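Side-chain contact in 2-polyprenyl-6-methoxyphenol hydroxylase-like FAD-dependent oxidoreductase (Streptomyces sp. NRRL 11266, PDB 6UI5), which binds flavin-adenine dinucleotide and probably acts as an FAD-dependent oxidoreductase related to the aromatic-ring hydroxylases: residues A304-W309 with H328-L333. Numbering follows the deposited sequence.
Sequences AVNLGW and HVERHL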
# COMPACT_ATOMS: atom_id res chain seq x y z
N ALA A 304 2.52 -21.29 -19.36
CA ALA A 304 2.75 -22.21 -20.46
C ALA A 304 3.39 -21.50 -21.64
O ALA A 304 4.25 -22.07 -22.34
CB ALA A 304 1.43 -22.87 -20.90
N VAL A 305 2.96 -20.27 -21.91
CA VAL A 305 3.55 -19.53 -23.02
C VAL A 305 5.03 -19.29 -22.76
O VAL A 305 5.86 -19.49 -23.65
CB VAL A 305 2.75 -18.24 -23.27
CG1 VAL A 305 3.42 -17.36 -24.30
CG2 VAL A 305 1.32 -18.61 -23.73
N ASN A 306 5.38 -18.98 -21.51
CA ASN A 306 6.79 -18.85 -21.15
C ASN A 306 7.54 -20.16 -21.34
O ASN A 306 8.62 -20.18 -21.94
CB ASN A 306 6.92 -18.37 -19.72
CG ASN A 306 8.37 -18.02 -19.37
OD1 ASN A 306 9.22 -18.90 -19.27
ND2 ASN A 306 8.65 -16.73 -19.22
N LEU A 307 6.99 -21.28 -20.85
CA LEU A 307 7.78 -22.51 -20.81
C LEU A 307 7.76 -23.27 -22.13
O LEU A 307 8.77 -23.88 -22.52
CB LEU A 307 7.31 -23.42 -19.69
CG LEU A 307 7.97 -24.78 -19.67
CD1 LEU A 307 9.44 -24.59 -19.42
CD2 LEU A 307 7.35 -25.69 -18.61
N GLY A 308 6.63 -23.27 -22.84
CA GLY A 308 6.65 -23.82 -24.18
C GLY A 308 7.33 -22.84 -25.12
O GLY A 308 6.86 -21.69 -25.29
N TRP A 309 8.44 -23.30 -25.70
CA TRP A 309 9.38 -22.62 -26.61
C TRP A 309 10.76 -22.78 -25.97
O TRP A 309 11.68 -23.29 -26.62
CB TRP A 309 9.03 -21.15 -26.95
CG TRP A 309 9.56 -19.98 -26.04
CD1 TRP A 309 8.84 -19.25 -25.14
CD2 TRP A 309 10.88 -19.41 -26.03
NE1 TRP A 309 9.63 -18.30 -24.53
CE2 TRP A 309 10.89 -18.37 -25.07
CE3 TRP A 309 12.06 -19.69 -26.73
CZ2 TRP A 309 12.04 -17.60 -24.79
CZ3 TRP A 309 13.21 -18.92 -26.46
CH2 TRP A 309 13.18 -17.89 -25.50
N HIS A 328 11.85 -20.52 -14.18
CA HIS A 328 11.62 -20.19 -12.78
C HIS A 328 11.80 -18.70 -12.50
O HIS A 328 10.96 -18.08 -11.82
CB HIS A 328 12.54 -20.98 -11.85
CG HIS A 328 12.44 -20.51 -10.42
ND1 HIS A 328 11.53 -21.04 -9.53
CD2 HIS A 328 13.05 -19.49 -9.77
CE1 HIS A 328 11.63 -20.40 -8.37
NE2 HIS A 328 12.55 -19.45 -8.49
N VAL A 329 12.90 -18.11 -12.97
CA VAL A 329 13.16 -16.71 -12.64
C VAL A 329 11.98 -15.84 -13.06
O VAL A 329 11.44 -15.06 -12.26
CB VAL A 329 14.44 -16.22 -13.31
CG1 VAL A 329 14.66 -14.75 -12.94
CG2 VAL A 329 15.59 -17.08 -12.89
N GLU A 330 11.57 -15.97 -14.31
CA GLU A 330 10.54 -15.10 -14.84
C GLU A 330 9.20 -15.41 -14.20
O GLU A 330 8.46 -14.49 -13.84
CB GLU A 330 10.47 -15.25 -16.36
CG GLU A 330 11.45 -14.34 -17.06
CD GLU A 330 11.87 -14.86 -18.42
OE1 GLU A 330 12.97 -14.47 -18.87
OE2 GLU A 330 11.11 -15.63 -19.04
N ARG A 331 8.87 -16.70 -14.04
CA ARG A 331 7.51 -17.06 -13.68
C ARG A 331 7.27 -17.16 -12.19
O ARG A 331 6.17 -16.83 -11.73
CB ARG A 331 7.14 -18.35 -14.39
CG ARG A 331 6.94 -18.08 -15.88
CD ARG A 331 5.50 -17.69 -16.10
NE ARG A 331 5.22 -16.27 -16.05
CZ ARG A 331 4.00 -15.75 -16.03
NH1 ARG A 331 2.94 -16.57 -16.01
NH2 ARG A 331 3.83 -14.43 -16.02
N HIS A 332 8.27 -17.53 -11.40
CA HIS A 332 8.10 -17.44 -9.96
C HIS A 332 7.78 -16.01 -9.52
O HIS A 332 7.00 -15.82 -8.58
CB HIS A 332 9.33 -17.96 -9.23
CG HIS A 332 9.22 -17.89 -7.74
ND1 HIS A 332 9.24 -16.70 -7.04
CD2 HIS A 332 9.09 -18.87 -6.81
CE1 HIS A 332 9.12 -16.95 -5.74
NE2 HIS A 332 9.03 -18.26 -5.58
N LEU A 333 8.39 -15.01 -10.17
CA LEU A 333 8.08 -13.62 -9.80
C LEU A 333 6.62 -13.33 -10.06
O LEU A 333 5.95 -12.71 -9.23
CB LEU A 333 8.96 -12.62 -10.56
CG LEU A 333 8.55 -11.13 -10.65
CD1 LEU A 333 8.53 -10.42 -9.26
CD2 LEU A 333 9.51 -10.31 -11.57
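N306 reaches across from helix 295-316 to E330 on helix 325-346, and a single polar bond joins the two segments. Its amide ND2 donates to E330 OE2 at 2.7 Å, nearly straight with an N-H...O angle of 163°. The oxygen lies almost in the amide plane and accepts the hydrogen bond through its anti lone pair, while the amide and carboxylate planes stand 67° apart. With CG anti to the backbone N (chi1 -172°), the asparagine amide is carried out to this acceptor.

The rest is van der Waals packing of the R331 methylenes on CB and CG of N306, R331 CG standing 3.8 Å from N306 CG and R331 CD 3.9 Å from N306 CB. The two side chains run in opposite directions, and bends at chi2 and chi3 carry the guanidinium past N306 to a salt bridge between NH1 and D303, on the same helix as N306.

Beyond the pair, K310 joins both partners, hydrogen-bonding N306 OD1 and forming a salt bridge with E330 OE2, while R469 pairs with OE1. Each polar atom of the N306 amide thus has a partner, which probably sets the amide orientation, and two cationic neighbours would probably keep the buried E330 ionised. Helices 295-316 and 325-346 are therefore joined here by one buried hydrogen bond, extended by K310 and R469, together with methylene packing and the R331-D303 salt bridge.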